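Local coordinates for protein type III secretion T3S chaperone (Chlamydia trachomatis, PDB 3K29) that probably serves as a YscO-like chaperone of the type III secretion apparatus, built as a long helical hairpin that can bind other copies of itself, at residues V3-P6 / L7-V10; E92-N95 / K96-N100; H128-E131 / W132-E135. All coordinates share one frame; numbering follows the deposited sequence.

Interaction 1 of 3, residues V3-P6 / L7-V10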
ATOM      1  N   VAL A   3      25.966  28.089  -8.991  1.00 36.06           N
ATOM      2  CA  VAL A   3      26.219  26.672  -9.309  1.00 34.02           C
ATOM      3  C   VAL A   3      25.356  25.753  -8.419  1.00 32.85           C
ATOM      4  O   VAL A   3      25.667  25.528  -7.242  1.00 32.58           O
ATOM      5  CB  VAL A   3      27.722  26.287  -9.131  1.00 34.15           C
ATOM      6  CG1 VAL A   3      27.990  24.849  -9.639  1.00 33.42           C
ATOM      7  CG2 VAL A   3      28.665  27.342  -9.778  1.00 33.25           C
ATOM      8  N   ARG A   4      24.272  25.246  -8.997  1.00 31.05           N
ATOM      9  CA  ARG A   4      23.371  24.311  -8.341  1.00 29.11           C
ATOM     10  C   ARG A   4      23.727  22.869  -8.727  1.00 27.45           C
ATOM     11  O   ARG A   4      24.502  22.634  -9.655  1.00 27.46           O
ATOM     12  CB  ARG A   4      21.936  24.615  -8.773  1.00 29.69           C
ATOM     13  CG  ARG A   4      21.624  26.091  -8.933  1.00 31.10           C
ATOM     14  CD  ARG A   4      21.135  26.701  -7.639  1.00 33.71           C
ATOM     15  NE  ARG A   4      20.630  28.049  -7.865  1.00 34.99           N
ATOM     16  CZ  ARG A   4      20.040  28.807  -6.942  1.00 36.36           C
ATOM     17  NH1 ARG A   4      19.864  28.354  -5.703  1.00 36.68           N
ATOM     18  NH2 ARG A   4      19.625  30.027  -7.265  1.00 36.24           N
ATOM     19  N   TYR A   5      23.139  21.904  -8.033  1.00 24.94           N
ATOM     20  CA  TYR A   5      23.397  20.493  -8.290  1.00 23.12           C
ATOM     21  C   TYR A   5      23.013  20.101  -9.719  1.00 22.44           C
ATOM     22  O   TYR A   5      21.892  20.369 -10.134  1.00 22.31           O
ATOM     23  CB  TYR A   5      22.616  19.644  -7.283  1.00 22.75           C
ATOM     24  CG  TYR A   5      22.784  18.163  -7.458  1.00 20.76           C
ATOM     25  CD1 TYR A   5      24.044  17.596  -7.609  1.00 19.53           C
ATOM     26  CD2 TYR A   5      21.678  17.322  -7.459  1.00 20.88           C
ATOM     27  CE1 TYR A   5      24.200  16.232  -7.772  1.00 19.58           C
ATOM     28  CE2 TYR A   5      21.818  15.956  -7.606  1.00 21.85           C
ATOM     29  CZ  TYR A   5      23.091  15.419  -7.771  1.00 22.49           C
ATOM     30  OH  TYR A   5      23.239  14.051  -7.925  1.00 24.89           O
ATOM     31  N   PRO A   6      23.942  19.476 -10.479  1.00 21.98           N
ATOM     32  CA  PRO A   6      23.660  19.200 -11.904  1.00 21.13           C
ATOM     33  C   PRO A   6      22.467  18.275 -12.099  1.00 20.09           C
ATOM     34  O   PRO A   6      21.801  18.302 -13.143  1.00 19.99           O
ATOM     35  CB  PRO A   6      24.940  18.496 -12.364  1.00 20.97           C
ATOM     36  CG  PRO A   6      25.982  19.090 -11.534  1.00 22.24           C
ATOM     37  CD  PRO A   6      25.356  19.196 -10.163  1.00 22.24           C
ATOM     38  N   LEU A   7      22.212  17.439 -11.099  1.00 19.93           N
ATOM     39  CA  LEU A   7      21.155  16.462 -11.214  1.00 20.08           C
ATOM     40  C   LEU A   7      19.937  16.862 -10.348  1.00 19.92           C
ATOM     41  O   LEU A   7      19.111  16.034  -9.953  1.00 19.90           O
ATOM     42  CB  LEU A   7      21.682  15.039 -10.934  1.00 20.81           C
ATOM     43  CG  LEU A   7      22.665  14.408 -11.936  1.00 20.97           C
ATOM     44  CD1 LEU A   7      23.071  13.034 -11.426  1.00 23.12           C
ATOM     45  CD2 LEU A   7      22.058  14.271 -13.314  1.00 20.20           C
ATOM     46  N   GLU A   8      19.818  18.163 -10.103  1.00 20.18           N
ATOM     47  CA  GLU A   8      18.644  18.691  -9.429  1.00 20.30           C
ATOM     48  C   GLU A   8      17.327  18.215 -10.087  1.00 19.57           C
ATOM     49  O   GLU A   8      16.391  17.828  -9.380  1.00 18.69           O
ATOM     50  CB  GLU A   8      18.695  20.211  -9.335  1.00 20.27           C
ATOM     51  CG  GLU A   8      17.729  20.746  -8.311  1.00 21.95           C
ATOM     52  CD  GLU A   8      18.017  20.249  -6.899  1.00 26.09           C
ATOM     53  OE1 GLU A   8      19.146  19.784  -6.617  1.00 26.61           O
ATOM     54  OE2 GLU A   8      17.101  20.337  -6.057  1.00 29.00           O
ATOM     55  N   PRO A   9      17.251  18.244 -11.440  1.00 19.14           N
ATOM     56  CA  PRO A   9      16.008  17.772 -12.065  1.00 18.90           C
ATOM     57  C   PRO A   9      15.640  16.305 -11.755  1.00 19.46           C
ATOM     58  O   PRO A   9      14.452  15.984 -11.672  1.00 19.33           O
ATOM     59  CB  PRO A   9      16.261  17.965 -13.546  1.00 18.39           C
ATOM     60  CG  PRO A   9      17.296  19.123 -13.602  1.00 19.31           C
ATOM     61  CD  PRO A   9      18.189  18.825 -12.430  1.00 19.05           C
ATOM     62  N   VAL A  10      16.635  15.434 -11.609  1.00 20.45           N
ATOM     63  CA  VAL A  10      16.406  14.034 -11.250  1.00 20.94           C
ATOM     64  C   VAL A  10      15.927  13.966  -9.779  1.00 21.47           C
ATOM     65  O   VAL A  10      14.948  13.293  -9.480  1.00 22.01           O
ATOM     66  CB  VAL A  10      17.679  13.190 -11.448  1.00 21.18           C
ATOM     67  CG1 VAL A  10      17.530  11.813 -10.821  1.00 20.90           C
ATOM     68  CG2 VAL A  10      18.023  13.077 -12.935  1.00 20.13           C
TER

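Interaction 2 of 3, residues E92-N95 / K96-N100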
ATOM      1  N   GLU A  92     -20.653 -19.801  -1.282  1.00 22.06           N
ATOM      2  CA  GLU A  92     -19.945 -19.525  -2.521  1.00 23.15           C
ATOM      3  C   GLU A  92     -19.749 -18.008  -2.744  1.00 21.87           C
ATOM      4  O   GLU A  92     -18.619 -17.570  -3.021  1.00 21.61           O
ATOM      5  CB  GLU A  92     -20.620 -20.217  -3.727  1.00 22.95           C
ATOM      6  CG  GLU A  92     -19.762 -20.137  -4.997  1.00 30.25           C
ATOM      7  CD  GLU A  92     -18.297 -20.545  -4.720  1.00 39.29           C
ATOM      8  OE1 GLU A  92     -18.101 -21.709  -4.269  1.00 43.28           O
ATOM      9  OE2 GLU A  92     -17.348 -19.710  -4.918  1.00 41.05           O
ATOM     10  N   LYS A  93     -20.824 -17.224  -2.611  1.00 20.63           N
ATOM     11  CA  LYS A  93     -20.722 -15.776  -2.691  1.00 21.58           C
ATOM     12  C   LYS A  93     -19.674 -15.182  -1.741  1.00 22.12           C
ATOM     13  O   LYS A  93     -18.957 -14.235  -2.140  1.00 21.64           O
ATOM     14  CB  LYS A  93     -22.057 -15.105  -2.416  1.00 22.90           C
ATOM     15  CG  LYS A  93     -22.989 -15.077  -3.594  1.00 22.71           C
ATOM     16  CD  LYS A  93     -24.277 -14.324  -3.163  1.00 27.99           C
ATOM     17  CE  LYS A  93     -25.507 -15.029  -3.667  1.00 32.19           C
ATOM     18  NZ  LYS A  93     -26.778 -14.631  -2.959  1.00 36.46           N
ATOM     19  N   VAL A  94     -19.616 -15.712  -0.500  1.00 22.06           N
ATOM     20  CA  VAL A  94     -18.626 -15.316   0.479  1.00 21.71           C
ATOM     21  C   VAL A  94     -17.214 -15.666  -0.037  1.00 23.10           C
ATOM     22  O   VAL A  94     -16.304 -14.850   0.064  1.00 23.29           O
ATOM     23  CB  VAL A  94     -18.897 -15.948   1.866  1.00 20.78           C
ATOM     24  CG1 VAL A  94     -17.650 -15.859   2.804  1.00 21.91           C
ATOM     25  CG2 VAL A  94     -20.101 -15.293   2.507  1.00 18.47           C
ATOM     26  N   ASN A  95     -17.036 -16.874  -0.559  1.00 22.95           N
ATOM     27  CA  ASN A  95     -15.742 -17.295  -1.062  1.00 24.07           C
ATOM     28  C   ASN A  95     -15.220 -16.526  -2.293  1.00 23.62           C
ATOM     29  O   ASN A  95     -14.018 -16.268  -2.389  1.00 23.58           O
ATOM     30  CB  ASN A  95     -15.731 -18.780  -1.318  1.00 24.91           C
ATOM     31  CG  ASN A  95     -15.830 -19.583  -0.040  1.00 29.23           C
ATOM     32  OD1 ASN A  95     -15.505 -19.098   1.053  1.00 30.87           O
ATOM     33  ND2 ASN A  95     -16.274 -20.834  -0.173  1.00 27.98           N
ATOM     34  N   LYS A  96     -16.109 -16.170  -3.213  1.00 22.66           N
ATOM     35  CA  LYS A  96     -15.766 -15.224  -4.293  1.00 24.03           C
ATOM     36  C   LYS A  96     -15.249 -13.900  -3.726  1.00 23.99           C
ATOM     37  O   LYS A  96     -14.201 -13.381  -4.152  1.00 23.25           O
ATOM     38  CB  LYS A  96     -17.008 -14.902  -5.121  1.00 24.27           C
ATOM     39  CG  LYS A  96     -17.135 -15.665  -6.422  1.00 28.83           C
ATOM     40  CD  LYS A  96     -16.945 -17.129  -6.223  1.00 31.84           C
ATOM     41  CE  LYS A  96     -16.820 -17.828  -7.579  1.00 34.24           C
ATOM     42  NZ  LYS A  96     -17.715 -19.029  -7.541  1.00 37.88           N
ATOM     43  N   GLN A  97     -15.991 -13.336  -2.775  1.00 23.05           N
ATOM     44  CA  GLN A  97     -15.601 -12.040  -2.253  1.00 23.83           C
ATOM     45  C   GLN A  97     -14.246 -12.100  -1.540  1.00 23.49           C
ATOM     46  O   GLN A  97     -13.443 -11.160  -1.622  1.00 22.72           O
ATOM     47  CB  GLN A  97     -16.705 -11.436  -1.353  1.00 24.30           C
ATOM     48  CG  GLN A  97     -16.490  -9.979  -0.915  1.00 22.97           C
ATOM     49  CD  GLN A  97     -16.001  -9.069  -2.023  1.00 23.19           C
ATOM     50  OE1 GLN A  97     -16.393  -9.189  -3.195  1.00 19.35           O
ATOM     51  NE2 GLN A  97     -15.146  -8.104  -1.643  1.00 26.02           N
ATOM     52  N   LYS A  98     -13.985 -13.213  -0.872  1.00 23.16           N
ATOM     53  CA  LYS A  98     -12.675 -13.478  -0.294  1.00 23.94           C
ATOM     54  C   LYS A  98     -11.579 -13.339  -1.303  1.00 23.81           C
ATOM     55  O   LYS A  98     -10.517 -12.816  -0.969  1.00 23.57           O
ATOM     56  CB  LYS A  98     -12.604 -14.840   0.420  1.00 23.79           C
ATOM     57  CG  LYS A  98     -13.383 -14.749   1.743  1.00 25.09           C
ATOM     58  CD  LYS A  98     -13.201 -15.890   2.702  1.00 26.97           C
ATOM     59  CE  LYS A  98     -13.985 -15.487   3.941  1.00 32.44           C
ATOM     60  NZ  LYS A  98     -13.640 -16.247   5.178  1.00 35.13           N
ATOM     61  N   GLU A  99     -11.840 -13.792  -2.526  1.00 23.15           N
ATOM     62  CA  GLU A  99     -10.853 -13.720  -3.590  1.00 23.58           C
ATOM     63  C   GLU A  99     -10.540 -12.260  -3.990  1.00 22.94           C
ATOM     64  O   GLU A  99      -9.400 -11.918  -4.296  1.00 21.39           O
ATOM     65  CB  GLU A  99     -11.315 -14.488  -4.828  1.00 23.60           C
ATOM     66  CG  GLU A  99     -11.457 -15.989  -4.701  1.00 26.53           C
ATOM     67  CD  GLU A  99     -11.862 -16.600  -6.037  1.00 29.21           C
ATOM     68  OE1 GLU A  99     -10.998 -16.785  -6.904  1.00 32.32           O
ATOM     69  OE2 GLU A  99     -13.051 -16.870  -6.252  1.00 31.94           O
ATOM     70  N   ASN A 100     -11.574 -11.424  -4.004  1.00 23.67           N
ATOM     71  CA  ASN A 100     -11.419  -9.983  -4.183  1.00 23.29           C
ATOM     72  C   ASN A 100     -10.616  -9.356  -3.067  1.00 23.77           C
ATOM     73  O   ASN A 100      -9.766  -8.483  -3.333  1.00 23.58           O
ATOM     74  CB  ASN A 100     -12.772  -9.274  -4.323  1.00 22.60           C
ATOM     75  CG  ASN A 100     -13.487  -9.646  -5.590  1.00 23.73           C
ATOM     76  OD1 ASN A 100     -12.869  -9.987  -6.592  1.00 23.55           O
ATOM     77  ND2 ASN A 100     -14.801  -9.594  -5.556  1.00 25.62           N
TER

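Interaction 3 of 3, residues H128-E131 / W132-E135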
ATOM      1  N   HIS A 128      23.906  11.636  -3.292  1.00 25.62           N
ATOM      2  CA  HIS A 128      24.847  12.096  -4.328  1.00 26.18           C
ATOM      3  C   HIS A 128      24.885  13.619  -4.464  1.00 25.90           C
ATOM      4  O   HIS A 128      25.919  14.168  -4.841  1.00 26.76           O
ATOM      5  CB  HIS A 128      24.604  11.451  -5.697  1.00 25.98           C
ATOM      6  CG  HIS A 128      24.793   9.971  -5.717  1.00 27.13           C
ATOM      7  ND1 HIS A 128      25.478   9.293  -4.734  1.00 28.02           N
ATOM      8  CD2 HIS A 128      24.385   9.034  -6.608  1.00 28.20           C
ATOM      9  CE1 HIS A 128      25.479   8.002  -5.011  1.00 28.97           C
ATOM     10  NE2 HIS A 128      24.823   7.817  -6.143  1.00 29.57           N
ATOM     11  N   LYS A 129      23.756  14.286  -4.199  1.00 25.61           N
ATOM     12  CA  LYS A 129      23.689  15.757  -4.126  1.00 25.86           C
ATOM     13  C   LYS A 129      24.525  16.288  -2.969  1.00 26.42           C
ATOM     14  O   LYS A 129      25.227  17.306  -3.084  1.00 25.84           O
ATOM     15  CB  LYS A 129      22.243  16.227  -3.964  1.00 25.20           C
ATOM     16  CG  LYS A 129      22.145  17.600  -3.401  1.00 24.05           C
ATOM     17  CD  LYS A 129      20.994  18.319  -3.987  1.00 22.65           C
ATOM     18  CE  LYS A 129      20.997  19.727  -3.498  1.00 22.65           C
ATOM     19  NZ  LYS A 129      19.598  20.177  -3.523  1.00 20.70           N
ATOM     20  N   GLU A 130      24.417  15.596  -1.840  1.00 26.33           N
ATOM     21  CA  GLU A 130      25.199  15.916  -0.690  1.00 27.03           C
ATOM     22  C   GLU A 130      26.687  15.797  -1.007  1.00 26.89           C
ATOM     23  O   GLU A 130      27.465  16.692  -0.682  1.00 25.58           O
ATOM     24  CB  GLU A 130      24.834  14.979   0.448  1.00 26.94           C
ATOM     25  CG  GLU A 130      25.176  15.517   1.782  1.00 29.83           C
ATOM     26  CD  GLU A 130      24.599  14.645   2.875  1.00 34.98           C
ATOM     27  OE1 GLU A 130      23.667  15.123   3.563  1.00 37.23           O
ATOM     28  OE2 GLU A 130      25.057  13.480   3.020  1.00 34.81           O
ATOM     29  N   GLU A 131      27.073  14.700  -1.652  1.00 27.19           N
ATOM     30  CA  GLU A 131      28.488  14.469  -1.952  1.00 27.82           C
ATOM     31  C   GLU A 131      29.003  15.358  -3.083  1.00 27.71           C
ATOM     32  O   GLU A 131      30.170  15.723  -3.074  1.00 28.45           O
ATOM     33  CB  GLU A 131      28.767  13.005  -2.257  1.00 28.09           C
ATOM     34  CG  GLU A 131      28.487  12.097  -1.088  1.00 29.52           C
ATOM     35  CD  GLU A 131      28.381  10.663  -1.506  1.00 34.16           C
ATOM     36  OE1 GLU A 131      28.205  10.425  -2.727  1.00 35.27           O
ATOM     37  OE2 GLU A 131      28.469   9.772  -0.617  1.00 35.59           O
ATOM     38  N   TRP A 132      28.141  15.711  -4.037  1.00 27.56           N
ATOM     39  CA  TRP A 132      28.514  16.689  -5.074  1.00 26.82           C
ATOM     40  C   TRP A 132      28.788  18.046  -4.421  1.00 26.59           C
ATOM     41  O   TRP A 132      29.805  18.678  -4.684  1.00 26.26           O
ATOM     42  CB  TRP A 132      27.421  16.845  -6.132  1.00 26.80           C
ATOM     43  CG  TRP A 132      27.609  18.107  -6.947  1.00 26.79           C
ATOM     44  CD1 TRP A 132      28.354  18.246  -8.088  1.00 24.58           C
ATOM     45  CD2 TRP A 132      27.072  19.415  -6.648  1.00 26.20           C
ATOM     46  NE1 TRP A 132      28.327  19.551  -8.508  1.00 25.17           N
ATOM     47  CE2 TRP A 132      27.548  20.294  -7.649  1.00 27.32           C
ATOM     48  CE3 TRP A 132      26.234  19.924  -5.624  1.00 27.60           C
ATOM     49  CZ2 TRP A 132      27.198  21.657  -7.684  1.00 28.26           C
ATOM     50  CZ3 TRP A 132      25.903  21.291  -5.624  1.00 28.34           C
ATOM     51  CH2 TRP A 132      26.375  22.138  -6.669  1.00 30.07           C
HETATM   52  N   MSE A 133      27.870  18.463  -3.553  1.00 26.06           N
HETATM   53  CA  MSE A 133      27.915  19.774  -2.924  1.00 26.46           C
HETATM   54  C   MSE A 133      29.158  19.922  -2.025  1.00 25.38           C
HETATM   55  O   MSE A 133      29.791  20.971  -2.020  1.00 24.41           O
HETATM   56  CB  MSE A 133      26.581  20.011  -2.209  1.00 26.96           C
HETATM   57  CG  MSE A 133      26.485  21.151  -1.242  1.00 32.28           C
HETATM   58 SE   MSE A 133      24.831  20.893  -0.200  0.60 47.35          SE
HETATM   59  CE  MSE A 133      25.408  19.530   1.142  1.00 41.47           C
ATOM     60  N   LYS A 134      29.525  18.854  -1.316  1.00 24.33           N
ATOM     61  CA  LYS A 134      30.781  18.810  -0.555  1.00 24.51           C
ATOM     62  C   LYS A 134      32.009  19.027  -1.453  1.00 24.28           C
ATOM     63  O   LYS A 134      32.882  19.843  -1.128  1.00 23.56           O
ATOM     64  CB  LYS A 134      30.904  17.475   0.186  1.00 24.53           C
ATOM     65  CG  LYS A 134      32.123  17.272   1.112  1.00 24.81           C
ATOM     66  CD  LYS A 134      31.966  15.914   1.838  1.00 27.16           C
ATOM     67  CE  LYS A 134      33.073  15.627   2.853  1.00 28.28           C
ATOM     68  NZ  LYS A 134      32.975  14.223   3.394  1.00 28.44           N
ATOM     69  N   GLU A 135      32.069  18.278  -2.557  1.00 24.30           N
ATOM     70  CA  GLU A 135      33.117  18.431  -3.566  1.00 24.71           C
ATOM     71  C   GLU A 135      33.094  19.812  -4.209  1.00 24.90           C
ATOM     72  O   GLU A 135      34.154  20.386  -4.468  1.00 25.46           O
ATOM     73  CB  GLU A 135      33.032  17.361  -4.664  1.00 24.50           C
ATOM     74  CG  GLU A 135      34.235  16.435  -4.769  1.00 26.24           C
ATOM     75  CD  GLU A 135      35.556  17.138  -4.455  1.00 28.85           C
ATOM     76  OE1 GLU A 135      35.853  17.306  -3.259  1.00 32.51           O
ATOM     77  OE2 GLU A 135      36.295  17.538  -5.389  1.00 28.00           O
TER

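Interaction 1 of 3, residues V3-P6 / L7-V10
A type I beta turn from Tyr5 to Glu8 leads the N-terminal loop into helix 8-66, and across it Tyr5 folds back over the backbone of Leu7. The turn is closed by Glu8 N donating to Tyr5 O at 3.0 Å, with an N-H...O angle of 155°. Pro6 suits the second position of the turn because its ring already holds phi near -60°. Leu7 follows as the N-cap residue, and Pro9 fits the first turn of the helix, where its missing N-H costs no hydrogen bond.

CG of Tyr5 is anti to the backbone N (chi1 179°), which carries the ring back across the turn. One face then lies over the peptide, with Leu7 N 3.6 Å above the plane near the ring centre. Leu7 extends this cover with CB, 3.5 Å from Tyr5 CE2, and its CD1 approaches Tyr5 OH. Here, at the open end of a hairpin of two long helices, the tyrosine is buried because Trp132, His128 and Lys129 of helix 70-160 also meet it. Glu8 bends at chi2, bringing OE1 to the edge of the Tyr5 ring in its plane, 3.6 Å from Tyr5 CD2. The same oxygen forms a salt bridge with Lys129 NZ.

Interaction 2 of 3, residues E92-N95 / K96-N100
Residues 92-100 form continuous alpha-helix, in which the i to i+4 bond from Lys96 N to Glu92 O is 2.9 Å long and nearly straight at 170°. The stretch belongs to helix 70-160, one arm of a coiled-coil-like helical hairpin whose other arm is helix 8-66. Further bonds of the same spacing run from Gln97 N to Lys93 O and from Lys98 N to Val94 O, while that from Glu99 N to Asn95 O is weak.

Along the exposed side, Glu92 and Lys96 form an i to i+4 salt bridge. Glu92 has CG anti to the backbone N (chi1 -170°) and then bends at chi2, which turns its carboxylate forward along the helix. Lys96 bends at chi2 and chi4, so that its chain curls back over the carboxylate: NZ lies 2.7 Å from Glu92 OE2, a hydrogen-bonded salt bridge, and meets this oxygen from above the carboxylate plane. The opposite charges suit a solvent-facing site, where a lysine is long and flexible enough to bring its ammonium back to an acid one turn earlier, its methylenes lying alongside.

Towards the partner arm the residues change character. Val94 is buried and touches Arg46, and Lys98 runs beside it pointing the same way, its CE 3.9 Å from Val94 CG1. This aliphatic length of Lys98 can shield the valine while its NZ has a long, weak ion pair with Glu43. Gln97, also buried, uses both ends of its amide: NE2 donates to Glu35 OE1 on helix 8-66, and OE1 accepts a bond from Asn100 ND2 at 2.9 Å, with Gln97 OE1 lying in the amide plane of Asn100.

Interaction 3 of 3, residues H128-E131 / W132-E135
Backbone hydrogen bonds join Trp132 to His128 and Met133 to Lys129, and they continue in regular alpha-helical spacing through Lys134 N to Glu130 O and Glu135 N to Glu131 O. The first is the shortest, 2.8 Å from Trp132 N to His128 O. These are two turns of helix 70-160 at the place where the N-terminal loop lies against it.

Side-chain packing within residues 128-135 is sparse. Trp132 has CG anti to the backbone N (chi1 163°), and the six-membered part of its indole presents CE3 to Lys129 O at 3.8 Å; the carbonyl oxygen sits at the ring edge, in its plane. With its edge to this carbonyl, the ring is turned to meet Val3 and Pro6 of the loop. A broad aromatic suits this position because it can cover several loop residues at once. The one apolar side-chain contact is made by Met133, a selenomethionine in this crystal, which bends at chi3 (80°), curling CE back obliquely across Glu130 to 4.1 Å from its CG.

Charged groups look to partners beyond this stretch. Glu130 OE1 forms a salt bridge with Arg126 one turn earlier and Glu135 OE2 with Arg142 further on, while Lys129 faces the other arm. Within 128-135, therefore, cohesion comes mainly from main-chain bonds, while the indole and the lysine ammonium turn the same helix face into a docking surface, apolar and cationic side by side, for the N-terminal segment.

The three interactions follow one another along a chain that is essentially two long helices, 8-66 and 70-160, folded into an extended hairpin. Interaction 1 spans the loop before helix 8-66 and that helix's first residues, whereas interactions 2 and 3 share the second helix. Interactions 1 and 3 have centres about 10 Å apart and touch: Glu8 OE1 is 3.2 Å from Lys129 NZ, and Pro6 CD is 3.4 Å from Trp132 NE1. They join the chain's beginning to the returning arm. Interaction 2 lies on the opposite side of the chain's centre, about 51 Å from interaction 1 and 54 Å from interaction 3, centre to centre. The arms thus meet at widely separated levels, consistent with a long, rod-like hairpin with coiled-coil character.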